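Local coordinates for putative oxidoreductase yhhX (Escherichia coli K-12, PDB 3F4L), which probably acts as an NADP-dependent dehydrogenase of the Gfo/Idh/MocA family, perhaps oxidising scyllo-inositol, at residues F245-S256 with F268-L277. Residues are numbered along the deposited sequence; the frame is centred on the assembly and turned at random.
Sequences FIKYGIDQQETS and FAADDSVGVL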
ATOM      1  N   PHE A 245      -8.544   5.728 -10.983  1.00 14.38           N
ATOM      2  CA  PHE A 245      -9.908   5.614 -10.488  1.00 13.40           C
ATOM      3  C   PHE A 245      -9.782   5.493  -8.977  1.00 14.75           C
ATOM      4  O   PHE A 245      -8.939   4.742  -8.481  1.00 12.44           O
ATOM      5  CB  PHE A 245     -10.589   4.354 -11.036  1.00 12.08           C
ATOM      6  CG  PHE A 245     -11.846   3.963 -10.294  1.00 14.00           C
ATOM      7  CD1 PHE A 245     -13.089   4.455 -10.681  1.00 15.21           C
ATOM      8  CD2 PHE A 245     -11.781   3.089  -9.213  1.00 12.76           C
ATOM      9  CE1 PHE A 245     -14.258   4.074  -9.998  1.00 16.53           C
ATOM     10  CE2 PHE A 245     -12.934   2.701  -8.524  1.00 14.77           C
ATOM     11  CZ  PHE A 245     -14.180   3.192  -8.918  1.00 14.68           C
ATOM     12  N   ILE A 246     -10.622   6.223  -8.254  1.00 12.41           N
ATOM     13  CA  ILE A 246     -10.629   6.203  -6.802  1.00 13.51           C
ATOM     14  C   ILE A 246     -12.078   6.097  -6.328  1.00 14.96           C
ATOM     15  O   ILE A 246     -12.976   6.743  -6.874  1.00 15.78           O
ATOM     16  CB  ILE A 246     -10.002   7.492  -6.217  1.00 18.05           C
ATOM     17  CG1 ILE A 246      -8.579   7.679  -6.751  1.00 18.04           C
ATOM     18  CG2 ILE A 246      -9.939   7.398  -4.708  1.00 17.19           C
ATOM     19  CD1 ILE A 246      -7.620   6.579  -6.342  1.00 17.93           C
ATOM     20  N   LYS A 247     -12.302   5.272  -5.317  1.00 14.26           N
ATOM     21  CA  LYS A 247     -13.646   5.083  -4.789  1.00 15.92           C
ATOM     22  C   LYS A 247     -13.615   4.984  -3.276  1.00 16.32           C
ATOM     23  O   LYS A 247     -13.013   4.061  -2.718  1.00 15.35           O
ATOM     24  CB  LYS A 247     -14.263   3.801  -5.385  1.00 14.99           C
ATOM     25  CG  LYS A 247     -15.630   3.369  -4.830  1.00 17.06           C
ATOM     26  CD  LYS A 247     -16.732   4.341  -5.206  1.00 18.62           C
ATOM     27  CE  LYS A 247     -18.121   3.804  -4.852  1.00 20.01           C
ATOM     28  NZ  LYS A 247     -18.318   3.522  -3.397  1.00 20.26           N
ATOM     29  N   TYR A 248     -14.230   5.957  -2.610  1.00 17.37           N
ATOM     30  CA  TYR A 248     -14.333   5.911  -1.160  1.00 20.06           C
ATOM     31  C   TYR A 248     -15.708   5.326  -0.878  1.00 20.68           C
ATOM     32  O   TYR A 248     -16.649   5.561  -1.634  1.00 23.77           O
ATOM     33  CB  TYR A 248     -14.269   7.304  -0.534  1.00 21.56           C
ATOM     34  CG  TYR A 248     -12.892   7.901  -0.476  1.00 21.72           C
ATOM     35  CD1 TYR A 248     -12.327   8.501  -1.596  1.00 23.52           C
ATOM     36  CD2 TYR A 248     -12.147   7.864   0.701  1.00 23.69           C
ATOM     37  CE1 TYR A 248     -11.054   9.051  -1.547  1.00 24.68           C
ATOM     38  CE2 TYR A 248     -10.871   8.410   0.762  1.00 25.35           C
ATOM     39  CZ  TYR A 248     -10.332   9.003  -0.368  1.00 25.87           C
ATOM     40  OH  TYR A 248      -9.068   9.549  -0.323  1.00 25.96           O
ATOM     41  N   GLY A 249     -15.825   4.557   0.198  1.00 20.52           N
ATOM     42  CA  GLY A 249     -17.115   3.992   0.545  1.00 21.00           C
ATOM     43  C   GLY A 249     -17.330   2.580   0.055  1.00 20.95           C
ATOM     44  O   GLY A 249     -16.950   2.224  -1.062  1.00 22.07           O
ATOM     45  N   ILE A 250     -17.959   1.774   0.897  1.00 18.93           N
ATOM     46  CA  ILE A 250     -18.224   0.382   0.565  1.00 18.99           C
ATOM     47  C   ILE A 250     -19.704   0.187   0.257  1.00 19.52           C
ATOM     48  O   ILE A 250     -20.540   1.033   0.597  1.00 18.69           O
ATOM     49  CB  ILE A 250     -17.809  -0.544   1.740  1.00 17.91           C
ATOM     50  CG1 ILE A 250     -17.950  -2.019   1.342  1.00 20.15           C
ATOM     51  CG2 ILE A 250     -18.664  -0.247   2.974  1.00 19.46           C
ATOM     52  CD1 ILE A 250     -17.277  -2.962   2.337  1.00 15.79           C
ATOM     53  N   ASP A 251     -20.011  -0.921  -0.412  1.00 16.72           N
ATOM     54  CA  ASP A 251     -21.382  -1.275  -0.757  1.00 13.86           C
ATOM     55  C   ASP A 251     -22.234  -1.110   0.503  1.00 12.71           C
ATOM     56  O   ASP A 251     -21.809  -1.499   1.583  1.00  7.79           O
ATOM     57  CB  ASP A 251     -21.416  -2.724  -1.217  1.00 16.21           C
ATOM     58  CG  ASP A 251     -22.804  -3.196  -1.525  1.00 14.00           C
ATOM     59  OD1 ASP A 251     -23.203  -3.130  -2.699  1.00 16.28           O
ATOM     60  OD2 ASP A 251     -23.494  -3.631  -0.577  1.00 16.55           O
ATOM     61  N   GLN A 252     -23.436  -0.558   0.356  1.00 11.41           N
ATOM     62  CA  GLN A 252     -24.315  -0.297   1.490  1.00 14.13           C
ATOM     63  C   GLN A 252     -25.396  -1.330   1.847  1.00 15.95           C
ATOM     64  O   GLN A 252     -26.183  -1.097   2.766  1.00 17.90           O
ATOM     65  CB  GLN A 252     -24.980   1.074   1.296  1.00 12.82           C
ATOM     66  CG  GLN A 252     -24.000   2.242   1.352  1.00 13.91           C
ATOM     67  CD  GLN A 252     -23.380   2.391   2.732  1.00 17.13           C
ATOM     68  OE1 GLN A 252     -24.086   2.626   3.719  1.00 15.36           O
ATOM     69  NE2 GLN A 252     -22.062   2.243   2.814  1.00 16.94           N
ATOM     70  N   GLN A 253     -25.445  -2.453   1.139  1.00 16.70           N
ATOM     71  CA  GLN A 253     -26.439  -3.487   1.426  1.00 17.37           C
ATOM     72  C   GLN A 253     -26.362  -3.973   2.871  1.00 16.85           C
ATOM     73  O   GLN A 253     -27.388  -4.139   3.522  1.00 18.28           O
ATOM     74  CB  GLN A 253     -26.260  -4.692   0.493  1.00 17.32           C
ATOM     75  CG  GLN A 253     -26.470  -4.380  -0.961  1.00 14.51           C
ATOM     76  CD  GLN A 253     -26.193  -5.566  -1.850  1.00 18.52           C
ATOM     77  OE1 GLN A 253     -26.992  -6.512  -1.933  1.00 17.68           O
ATOM     78  NE2 GLN A 253     -25.050  -5.530  -2.520  1.00 18.34           N
ATOM     79  N   GLU A 254     -25.155  -4.205   3.379  1.00 16.30           N
ATOM     80  CA  GLU A 254     -25.020  -4.687   4.749  1.00 20.06           C
ATOM     81  C   GLU A 254     -25.522  -3.646   5.739  1.00 20.04           C
ATOM     82  O   GLU A 254     -26.171  -3.983   6.738  1.00 18.61           O
ATOM     83  CB  GLU A 254     -23.565  -5.033   5.070  1.00 24.21           C
ATOM     84  CG  GLU A 254     -23.389  -5.716   6.424  1.00 33.16           C
ATOM     85  CD  GLU A 254     -21.926  -5.893   6.819  1.00 38.36           C
ATOM     86  OE1 GLU A 254     -21.121  -6.318   5.961  1.00 40.11           O
ATOM     87  OE2 GLU A 254     -21.585  -5.617   7.990  1.00 40.42           O
ATOM     88  N   THR A 255     -25.224  -2.379   5.464  1.00 19.48           N
ATOM     89  CA  THR A 255     -25.666  -1.307   6.348  1.00 22.75           C
ATOM     90  C   THR A 255     -27.197  -1.290   6.387  1.00 22.40           C
ATOM     91  O   THR A 255     -27.792  -1.184   7.454  1.00 24.32           O
ATOM     92  CB  THR A 255     -25.126   0.072   5.874  1.00 22.09           C
ATOM     93  OG1 THR A 255     -23.694   0.073   5.957  1.00 20.50           O
ATOM     94  CG2 THR A 255     -25.675   1.200   6.739  1.00 20.65           C
ATOM     95  N   SER A 256     -27.836  -1.416   5.231  1.00 22.52           N
ATOM     96  CA  SER A 256     -29.295  -1.417   5.205  1.00 22.29           C
ATOM     97  C   SER A 256     -29.864  -2.637   5.932  1.00 24.49           C
ATOM     98  O   SER A 256     -30.800  -2.510   6.736  1.00 23.19           O
ATOM     99  CB  SER A 256     -29.809  -1.403   3.772  1.00 22.12           C
ATOM    100  OG  SER A 256     -29.406  -0.223   3.109  1.00 20.23           O
ATOM    101  N   PHE A 268     -33.198   1.053   0.213  1.00 25.42           N
ATOM    102  CA  PHE A 268     -32.277  -0.070   0.425  1.00 24.32           C
ATOM    103  C   PHE A 268     -30.920   0.210  -0.211  1.00 23.54           C
ATOM    104  O   PHE A 268     -30.838   0.585  -1.378  1.00 21.74           O
ATOM    105  CB  PHE A 268     -32.830  -1.373  -0.172  1.00 24.33           C
ATOM    106  CG  PHE A 268     -31.974  -2.589   0.127  1.00 23.35           C
ATOM    107  CD1 PHE A 268     -31.895  -3.098   1.425  1.00 22.04           C
ATOM    108  CD2 PHE A 268     -31.221  -3.200  -0.879  1.00 22.02           C
ATOM    109  CE1 PHE A 268     -31.075  -4.198   1.721  1.00 19.64           C
ATOM    110  CE2 PHE A 268     -30.397  -4.302  -0.592  1.00 19.97           C
ATOM    111  CZ  PHE A 268     -30.326  -4.798   0.709  1.00 17.81           C
ATOM    112  N   ALA A 269     -29.862   0.032   0.567  1.00 23.35           N
ATOM    113  CA  ALA A 269     -28.508   0.249   0.081  1.00 25.50           C
ATOM    114  C   ALA A 269     -28.309   1.635  -0.533  1.00 27.44           C
ATOM    115  O   ALA A 269     -27.535   1.792  -1.475  1.00 27.95           O
ATOM    116  CB  ALA A 269     -28.141  -0.841  -0.933  1.00 25.58           C
ATOM    117  N   ALA A 270     -29.010   2.635  -0.001  1.00 28.46           N
ATOM    118  CA  ALA A 270     -28.874   4.008  -0.495  1.00 29.99           C
ATOM    119  C   ALA A 270     -27.403   4.384  -0.365  1.00 29.25           C
ATOM    120  O   ALA A 270     -26.809   4.212   0.692  1.00 30.13           O
ATOM    121  CB  ALA A 270     -29.745   4.972   0.330  1.00 29.19           C
ATOM    122  N   ASP A 271     -26.820   4.899  -1.440  1.00 30.46           N
ATOM    123  CA  ASP A 271     -25.405   5.256  -1.436  1.00 32.09           C
ATOM    124  C   ASP A 271     -25.207   6.634  -2.065  1.00 32.48           C
ATOM    125  O   ASP A 271     -25.704   6.900  -3.157  1.00 33.42           O
ATOM    126  CB  ASP A 271     -24.627   4.203  -2.236  1.00 31.60           C
ATOM    127  CG  ASP A 271     -23.137   4.231  -1.965  1.00 32.97           C
ATOM    128  OD1 ASP A 271     -22.572   5.337  -1.819  1.00 31.29           O
ATOM    129  OD2 ASP A 271     -22.532   3.134  -1.916  1.00 31.22           O
ATOM    130  N   ASP A 272     -24.483   7.510  -1.379  1.00 33.34           N
ATOM    131  CA  ASP A 272     -24.243   8.847  -1.907  1.00 34.94           C
ATOM    132  C   ASP A 272     -22.780   9.080  -2.275  1.00 32.43           C
ATOM    133  O   ASP A 272     -22.337  10.216  -2.448  1.00 32.97           O
ATOM    134  CB  ASP A 272     -24.724   9.901  -0.907  1.00 38.56           C
ATOM    135  CG  ASP A 272     -26.238  10.072  -0.933  1.00 42.89           C
ATOM    136  OD1 ASP A 272     -26.755  10.639  -1.924  1.00 43.70           O
ATOM    137  OD2 ASP A 272     -26.911   9.626   0.026  1.00 45.01           O
ATOM    138  N   SER A 273     -22.031   7.992  -2.389  1.00 28.66           N
ATOM    139  CA  SER A 273     -20.626   8.084  -2.762  1.00 25.92           C
ATOM    140  C   SER A 273     -20.547   8.015  -4.277  1.00 25.74           C
ATOM    141  O   SER A 273     -21.540   7.718  -4.957  1.00 24.20           O
ATOM    142  CB  SER A 273     -19.829   6.926  -2.159  1.00 24.85           C
ATOM    143  OG  SER A 273     -20.269   5.678  -2.674  1.00 17.61           O
ATOM    144  N   VAL A 274     -19.367   8.287  -4.813  1.00 24.67           N
ATOM    145  CA  VAL A 274     -19.187   8.236  -6.254  1.00 26.19           C
ATOM    146  C   VAL A 274     -17.776   7.804  -6.556  1.00 23.79           C
ATOM    147  O   VAL A 274     -16.874   8.031  -5.757  1.00 23.30           O
ATOM    148  CB  VAL A 274     -19.415   9.616  -6.920  1.00 28.56           C
ATOM    149  CG1 VAL A 274     -20.887   9.971  -6.909  1.00 28.14           C
ATOM    150  CG2 VAL A 274     -18.604  10.686  -6.189  1.00 29.23           C
ATOM    151  N   GLY A 275     -17.596   7.157  -7.699  1.00 24.44           N
ATOM    152  CA  GLY A 275     -16.269   6.742  -8.105  1.00 23.97           C
ATOM    153  C   GLY A 275     -15.687   7.913  -8.872  1.00 23.95           C
ATOM    154  O   GLY A 275     -16.386   8.545  -9.670  1.00 25.74           O
ATOM    155  N   VAL A 276     -14.424   8.233  -8.627  1.00 23.22           N
ATOM    156  CA  VAL A 276     -13.812   9.349  -9.330  1.00 22.67           C
ATOM    157  C   VAL A 276     -12.788   8.814 -10.307  1.00 23.74           C
ATOM    158  O   VAL A 276     -12.001   7.918  -9.988  1.00 23.36           O
ATOM    159  CB  VAL A 276     -13.151  10.344  -8.353  1.00 23.70           C
ATOM    160  CG1 VAL A 276     -12.479  11.469  -9.120  1.00 23.95           C
ATOM    161  CG2 VAL A 276     -14.211  10.925  -7.422  1.00 23.58           C
ATOM    162  N   LEU A 277     -12.816   9.376 -11.504  1.00 22.29           N
ATOM    163  CA  LEU A 277     -11.927   8.971 -12.568  1.00 22.22           C
ATOM    164  C   LEU A 277     -11.224  10.203 -13.137  1.00 21.18           C
ATOM    165  O   LEU A 277     -11.808  11.287 -13.233  1.00 20.53           O
ATOM    166  CB  LEU A 277     -12.763   8.278 -13.650  1.00 24.37           C
ATOM    167  CG  LEU A 277     -12.197   7.397 -14.758  1.00 29.27           C
ATOM    168  CD1 LEU A 277     -11.474   6.194 -14.181  1.00 29.42           C
ATOM    169  CD2 LEU A 277     -13.358   6.932 -15.633  1.00 28.67           C
TER
HETATM  170  O   HOH W   1     -20.465   1.704  -3.424  1.00 30.34           O
HETATM  171  O   HOH W   2     -15.009   8.327  -3.996  1.00 25.97           O
HETATM  172  O   HOH W   3     -20.488   3.670  -0.363  1.00 25.65           O
HETATM  173  O   HOH W   4     -23.783   0.709  -2.034  1.00 27.93           O
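In the open-faced sheet of the C-terminal alpha/beta domain, strands 243-247 and 275-280 run antiparallel, and Ile246 and Val276 form a hydrogen-bonded pair, with Val276 N reaching Ile246 O at 2.7 Å and Ile246 N returning the bond to Val276 O. On the sheet face turned to helix 129-140, Leu277 CD1 sits at the edge of the Phe245 ring, 3.7 Å from Phe245 CB, while Phe245 CE1 extends to the bare CA of Gly275. Beyond Lys247 on one chain and ahead of Gly275 on the other, direct backbone pairing gives way to polar side chains and water. The Lys247 chain, bent at its second torsion (chi2 68°) and again at its last, carries its ammonium alongside Ser273. Four acceptors surround Lys247 NZ, so at least one N-H is shared: Ser273 OG (3.0 Å), a water, and the carbonyls of Tyr248 and Gly249, both met from above their planes. Asp271 OD1 closes an Asx turn onto Ser273 N (2.8 Å) and also accepts from Ser273 OG. Its other oxygen, OD2, accepts from three waters, which lead to Lys247 NZ, Ile250 O and Gln252 N. At the far end Ser256 OG, on helix 253-258, accepts from Ala269 N at 2.6 Å, with Phe268 packed obliquely against Ser256 CB and Gln253 CG. Lys247 NZ and Asp271 OD2 stand 4.5 Å apart, beyond a salt bridge; one water and the Ser273 hydroxyl join the two charged groups, probably steadying the carboxylate's negative charge.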